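Mannosylglycerate hydrolase MGH1-like glycoside hydrolase domain-containing protein (Thermus thermophilus HB8, PDB 4WVA) hydrolyses mannosylglycerate, a solute that thermophiles make under osmotic stress, to mannose and glycerate, and very probably cleaves glucosylglycerate in the same way. Local coordinates at residues A[132-143]-A[241-252]. Numbering follows the deposited sequence.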
loop_
_atom_site.group_PDB
_atom_site.type_symbol
_atom_site.label_atom_id
_atom_site.label_comp_id
_atom_site.label_asym_id
_atom_site.label_seq_id
_atom_site.Cartn_x
_atom_site.Cartn_y
_atom_site.Cartn_z
ATOM N N PHE A 132 -4.890 -12.257 24.258
ATOM C CA PHE A 132 -5.215 -11.152 23.375
ATOM C C PHE A 132 -5.276 -9.776 24.087
ATOM O O PHE A 132 -4.651 -8.814 23.627
ATOM C CB PHE A 132 -6.515 -11.400 22.604
ATOM C CG PHE A 132 -6.904 -10.242 21.742
ATOM C CD1 PHE A 132 -6.296 -10.041 20.519
ATOM C CD2 PHE A 132 -7.830 -9.317 22.190
ATOM C CE1 PHE A 132 -6.628 -8.944 19.741
ATOM C CE2 PHE A 132 -8.167 -8.214 21.429
ATOM C CZ PHE A 132 -7.556 -8.025 20.200
ATOM N N PRO A 133 -6.033 -9.670 25.197
ATOM C CA PRO A 133 -6.100 -8.347 25.851
ATOM C C PRO A 133 -4.764 -7.909 26.466
ATOM O O PRO A 133 -4.478 -6.718 26.568
ATOM C CB PRO A 133 -7.172 -8.521 26.932
ATOM C CG PRO A 133 -7.346 -9.971 27.107
ATOM C CD PRO A 133 -6.861 -10.678 25.875
ATOM N N LYS A 134 -3.923 -8.873 26.814
ATOM C CA LYS A 134 -2.582 -8.587 27.307
ATOM C C LYS A 134 -1.656 -8.048 26.204
ATOM O O LYS A 134 -0.939 -7.075 26.407
ATOM C CB LYS A 134 -1.995 -9.844 27.956
ATOM C CG LYS A 134 -2.835 -10.343 29.122
ATOM C CD LYS A 134 -2.163 -11.483 29.858
ATOM C CE LYS A 134 -3.037 -12.020 30.978
ATOM N NZ LYS A 134 -3.271 -10.987 32.020
ATOM N N LEU A 135 -1.670 -8.698 25.038
ATOM C CA LEU A 135 -0.966 -8.183 23.869
ATOM C C LEU A 135 -1.439 -6.768 23.513
ATOM O O LEU A 135 -0.641 -5.861 23.259
ATOM C CB LEU A 135 -1.230 -9.095 22.665
ATOM C CG LEU A 135 -0.520 -10.445 22.664
ATOM C CD1 LEU A 135 -1.168 -11.415 21.701
ATOM C CD2 LEU A 135 0.934 -10.219 22.268
ATOM N N LEU A 136 -2.750 -6.593 23.488
ATOM C CA LEU A 136 -3.338 -5.312 23.128
ATOM C C LEU A 136 -2.863 -4.221 24.101
ATOM O O LEU A 136 -2.547 -3.107 23.692
ATOM C CB LEU A 136 -4.862 -5.432 23.128
ATOM C CG LEU A 136 -5.671 -4.233 22.663
ATOM C CD1 LEU A 136 -5.451 -3.970 21.187
ATOM C CD2 LEU A 136 -7.142 -4.475 22.954
ATOM N N ALA A 137 -2.807 -4.556 25.388
ATOM C CA ALA A 137 -2.367 -3.597 26.404
ATOM C C ALA A 137 -0.895 -3.238 26.247
ATOM O O ALA A 137 -0.493 -2.102 26.495
ATOM C CB ALA A 137 -2.646 -4.138 27.802
ATOM N N PHE A 138 -0.077 -4.206 25.821
ATOM C CA PHE A 138 1.322 -3.954 25.555
ATOM C C PHE A 138 1.485 -3.007 24.348
ATOM O O PHE A 138 2.232 -2.029 24.408
ATOM C CB PHE A 138 2.063 -5.290 25.342
ATOM C CG PHE A 138 3.511 -5.162 24.933
ATOM C CD1 PHE A 138 4.326 -4.123 25.389
ATOM C CD2 PHE A 138 4.085 -6.126 24.111
ATOM C CE1 PHE A 138 5.647 -4.028 25.028
ATOM C CE2 PHE A 138 5.415 -6.045 23.756
ATOM C CZ PHE A 138 6.200 -4.999 24.205
ATOM N N HIS A 139 0.781 -3.298 23.255
ATOM C CA HIS A 139 0.859 -2.445 22.082
ATOM C C HIS A 139 0.356 -1.036 22.438
ATOM O O HIS A 139 0.962 -0.036 22.064
ATOM C CB HIS A 139 0.052 -3.038 20.937
ATOM C CG HIS A 139 0.724 -4.172 20.216
ATOM N ND1 HIS A 139 1.338 -5.240 20.850
ATOM C CD2 HIS A 139 0.848 -4.404 18.895
ATOM C CE1 HIS A 139 1.815 -6.073 19.933
ATOM N NE2 HIS A 139 1.507 -5.599 18.742
ATOM N N ARG A 140 -0.727 -0.964 23.194
ATOM C CA ARG A 140 -1.246 0.332 23.616
ATOM C C ARG A 140 -0.224 1.135 24.424
ATOM O O ARG A 140 -0.077 2.335 24.216
ATOM C CB ARG A 140 -2.528 0.145 24.407
ATOM C CG ARG A 140 -3.184 1.449 24.781
ATOM C CD ARG A 140 -4.432 1.170 25.570
ATOM N NE ARG A 140 -5.423 0.436 24.784
ATOM C CZ ARG A 140 -5.937 -0.745 25.085
ATOM N NH1 ARG A 140 -5.569 -1.408 26.185
ATOM N NH2 ARG A 140 -6.861 -1.259 24.281
ATOM N N TRP A 141 0.464 0.467 25.359
ATOM C CA TRP A 141 1.526 1.084 26.127
ATOM C C TRP A 141 2.622 1.636 25.220
ATOM O O TRP A 141 3.119 2.741 25.433
ATOM C CB TRP A 141 2.107 0.089 27.164
ATOM C CG TRP A 141 3.205 0.702 27.929
ATOM C CD1 TRP A 141 3.079 1.460 29.058
ATOM C CD2 TRP A 141 4.593 0.699 27.601
ATOM N NE1 TRP A 141 4.299 1.925 29.454
ATOM C CE2 TRP A 141 5.251 1.476 28.580
ATOM C CE3 TRP A 141 5.351 0.116 26.577
ATOM C CZ2 TRP A 141 6.625 1.674 28.573
ATOM C CZ3 TRP A 141 6.717 0.324 26.572
ATOM C CH2 TRP A 141 7.334 1.094 27.558
ATOM N N LEU A 142 3.031 0.857 24.222
ATOM C CA LEU A 142 4.064 1.310 23.324
ATOM C C LEU A 142 3.722 2.667 22.701
ATOM O O LEU A 142 4.538 3.570 22.736
ATOM C CB LEU A 142 4.355 0.257 22.234
ATOM C CG LEU A 142 5.087 -1.004 22.667
ATOM C CD1 LEU A 142 5.035 -2.037 21.547
ATOM C CD2 LEU A 142 6.534 -0.723 23.037
ATOM N N TYR A 143 2.525 2.816 22.146
ATOM C CA TYR A 143 2.144 4.097 21.533
ATOM C C TYR A 143 1.952 5.202 22.564
ATOM O O TYR A 143 2.383 6.326 22.351
ATOM C CB TYR A 143 0.910 3.941 20.651
ATOM C CG TYR A 143 1.223 3.061 19.478
ATOM C CD1 TYR A 143 2.031 3.522 18.457
ATOM C CD2 TYR A 143 0.776 1.752 19.422
ATOM C CE1 TYR A 143 2.352 2.718 17.391
ATOM C CE2 TYR A 143 1.108 0.930 18.367
ATOM C CZ TYR A 143 1.883 1.414 17.350
ATOM O OH TYR A 143 2.244 0.629 16.287
ATOM N N LEU A 241 7.198 -4.406 15.141
ATOM C CA LEU A 241 5.912 -3.904 15.637
ATOM C C LEU A 241 4.845 -3.836 14.546
ATOM O O LEU A 241 3.696 -4.207 14.772
ATOM C CB LEU A 241 6.093 -2.554 16.313
ATOM C CG LEU A 241 4.836 -1.807 16.791
ATOM C CD1 LEU A 241 3.972 -2.656 17.713
ATOM C CD2 LEU A 241 5.229 -0.517 17.488
ATOM N N GLN A 242 5.211 -3.366 13.356
ATOM C CA GLN A 242 4.244 -3.324 12.254
ATOM C C GLN A 242 3.761 -4.739 11.937
ATOM O O GLN A 242 2.574 -4.967 11.758
ATOM C CB GLN A 242 4.860 -2.668 11.022
ATOM C CG GLN A 242 4.000 -2.718 9.754
ATOM C CD GLN A 242 2.775 -1.800 9.773
ATOM O OE1 GLN A 242 2.594 -0.974 10.672
ATOM N NE2 GLN A 242 1.926 -1.956 8.762
ATOM N N ARG A 243 4.692 -5.692 11.826
ATOM C CA ARG A 243 4.297 -7.078 11.583
ATOM C C ARG A 243 3.386 -7.586 12.698
ATOM O O ARG A 243 2.352 -8.212 12.425
ATOM C CB ARG A 243 5.512 -7.983 11.420
ATOM C CG ARG A 243 5.184 -9.459 11.263
ATOM C CD ARG A 243 4.252 -9.798 10.113
ATOM N NE ARG A 243 4.014 -11.236 10.055
ATOM C CZ ARG A 243 4.783 -12.117 9.397
ATOM N NH1 ARG A 243 5.828 -11.726 8.701
ATOM N NH2 ARG A 243 4.489 -13.405 9.431
ATOM N N ALA A 244 3.750 -7.292 13.943
ATOM C CA ALA A 244 2.990 -7.759 15.077
ATOM C C ALA A 244 1.588 -7.143 15.098
ATOM O O ALA A 244 0.634 -7.830 15.436
ATOM C CB ALA A 244 3.739 -7.476 16.363
ATOM N N ASN A 245 1.470 -5.861 14.749
ATOM C CA ASN A 245 0.151 -5.210 14.609
ATOM C C ASN A 245 -0.734 -5.895 13.564
ATOM O O ASN A 245 -1.922 -6.146 13.814
ATOM C CB ASN A 245 0.270 -3.733 14.238
ATOM C CG ASN A 245 0.677 -2.853 15.405
ATOM O OD1 ASN A 245 0.313 -3.111 16.547
ATOM N ND2 ASN A 245 1.409 -1.796 15.119
ATOM N N ARG A 246 -0.169 -6.211 12.406
ATOM C CA ARG A 246 -0.913 -6.936 11.384
ATOM C C ARG A 246 -1.416 -8.277 11.906
ATOM O O ARG A 246 -2.563 -8.691 11.644
ATOM C CB ARG A 246 -0.031 -7.181 10.148
ATOM C CG ARG A 246 0.390 -5.908 9.453
ATOM C CD ARG A 246 -0.510 -5.529 8.328
ATOM N NE ARG A 246 -0.019 -4.336 7.624
ATOM C CZ ARG A 246 -0.688 -3.759 6.640
ATOM N NH1 ARG A 246 -1.849 -4.280 6.234
ATOM N NH2 ARG A 246 -0.205 -2.656 6.062
ATOM N N ASP A 247 -0.559 -8.981 12.637
ATOM C CA ASP A 247 -0.939 -10.273 13.178
ATOM C C ASP A 247 -1.937 -10.168 14.347
ATOM O O ASP A 247 -2.830 -11.022 14.473
ATOM C CB ASP A 247 0.304 -11.078 13.546
ATOM C CG ASP A 247 1.111 -11.473 12.326
ATOM O OD1 ASP A 247 0.480 -11.682 11.268
ATOM O OD2 ASP A 247 2.344 -11.522 12.402
ATOM N N LEU A 248 -1.806 -9.128 15.166
ATOM C CA LEU A 248 -2.758 -8.850 16.228
ATOM C C LEU A 248 -4.152 -8.526 15.686
ATOM O O LEU A 248 -5.160 -8.950 16.259
ATOM C CB LEU A 248 -2.263 -7.724 17.131
ATOM C CG LEU A 248 -3.035 -7.523 18.433
ATOM C CD1 LEU A 248 -2.918 -8.744 19.341
ATOM C CD2 LEU A 248 -2.522 -6.278 19.127
ATOM N N TYR A 249 -4.190 -7.770 14.585
ATOM C CA TYR A 249 -5.432 -7.489 13.870
ATOM C C TYR A 249 -6.129 -8.801 13.479
ATOM O O TYR A 249 -7.323 -8.992 13.705
ATOM C CB TYR A 249 -5.154 -6.639 12.624
ATOM C CG TYR A 249 -6.357 -6.594 11.700
ATOM C CD1 TYR A 249 -7.349 -5.631 11.870
ATOM C CD2 TYR A 249 -6.521 -7.531 10.694
ATOM C CE1 TYR A 249 -8.475 -5.606 11.063
ATOM C CE2 TYR A 249 -7.650 -7.517 9.879
ATOM C CZ TYR A 249 -8.616 -6.553 10.071
ATOM O OH TYR A 249 -9.733 -6.556 9.250
ATOM N N ALA A 250 -5.370 -9.718 12.883
ATOM C CA ALA A 250 -5.940 -10.982 12.437
ATOM C C ALA A 250 -6.509 -11.762 13.608
ATOM O O ALA A 250 -7.626 -12.266 13.545
ATOM C CB ALA A 250 -4.898 -11.801 11.680
ATOM N N LEU A 251 -5.751 -11.834 14.696
ATOM C CA LEU A 251 -6.262 -12.443 15.954
ATOM C C LEU A 251 -7.550 -11.798 16.432
ATOM O O LEU A 251 -8.490 -12.503 16.777
ATOM C CB LEU A 251 -5.222 -12.362 17.067
ATOM C CG LEU A 251 -4.105 -13.373 17.015
ATOM C CD1 LEU A 251 -2.938 -12.905 17.875
ATOM C CD2 LEU A 251 -4.620 -14.747 17.454
ATOM N N ALA A 252 -7.594 -10.470 16.455
ATOM C CA ALA A 252 -8.796 -9.747 16.866
ATOM C C ALA A 252 -10.007 -10.164 16.036
ATOM O O ALA A 252 -11.085 -10.441 16.578
ATOM C CB ALA A 252 -8.589 -8.248 16.755
#
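Two helices of the (alpha/alpha)6-barrel of this GH63 hydrolase pack here by knobs into holes, His139 and Leu248 each filling a hole on the facing helix. Segments 132-143 and 241-252 run roughly antiparallel, their axes 11.0 Å apart at closest approach. Leu248 sits among Phe132, Leu135, Leu136 and His139. Its CG, anti to the backbone N (chi1 -168°), places the two methyls so that they divide the contact: CD2 lies over one face of the His139 imidazole, 4.0 Å from the ring centroid in a CH-pi contact, while CD1 packs against Leu135 CB, the two side chains sliding past each other in opposite directions, and lies 3.7 Å from Phe132 CE1. The Phe132 side chain crosses that of Leu248 at about a right angle and carries its CZ to 3.6 Å from Ala252 CB. In return, His139 enters the hole made by Leu241, Ala244, Asn245 and Leu248, its NE2 edge 3.8 Å from Ala244 CB. A weak hydrogen bond from His139 ND1 back to Leu135 O, one turn earlier, is consistent with this ring orientation. Farther along, Leu142 CD1 and Leu241 CD1 meet tip to tip at 4.0 Å. The polar link across the interface joins Asn245 to Tyr143, whose ring also stacks on Trp265 of helix 260-275. Were Asn245 replaced by an alanine, the Tyr143 hydroxyl would probably lose this amide donor. Leu241 CD2 approaches the same hydroxyl, 3.4 Å from Tyr143 OH, putting a methyl next to the polar pair. Asn245 ND2 comes to the edge of the Tyr143 ring and donates to OH at 2.8 Å, the bond bent to 146° at the hydrogen and the oxygen only 10° out of the amide plane.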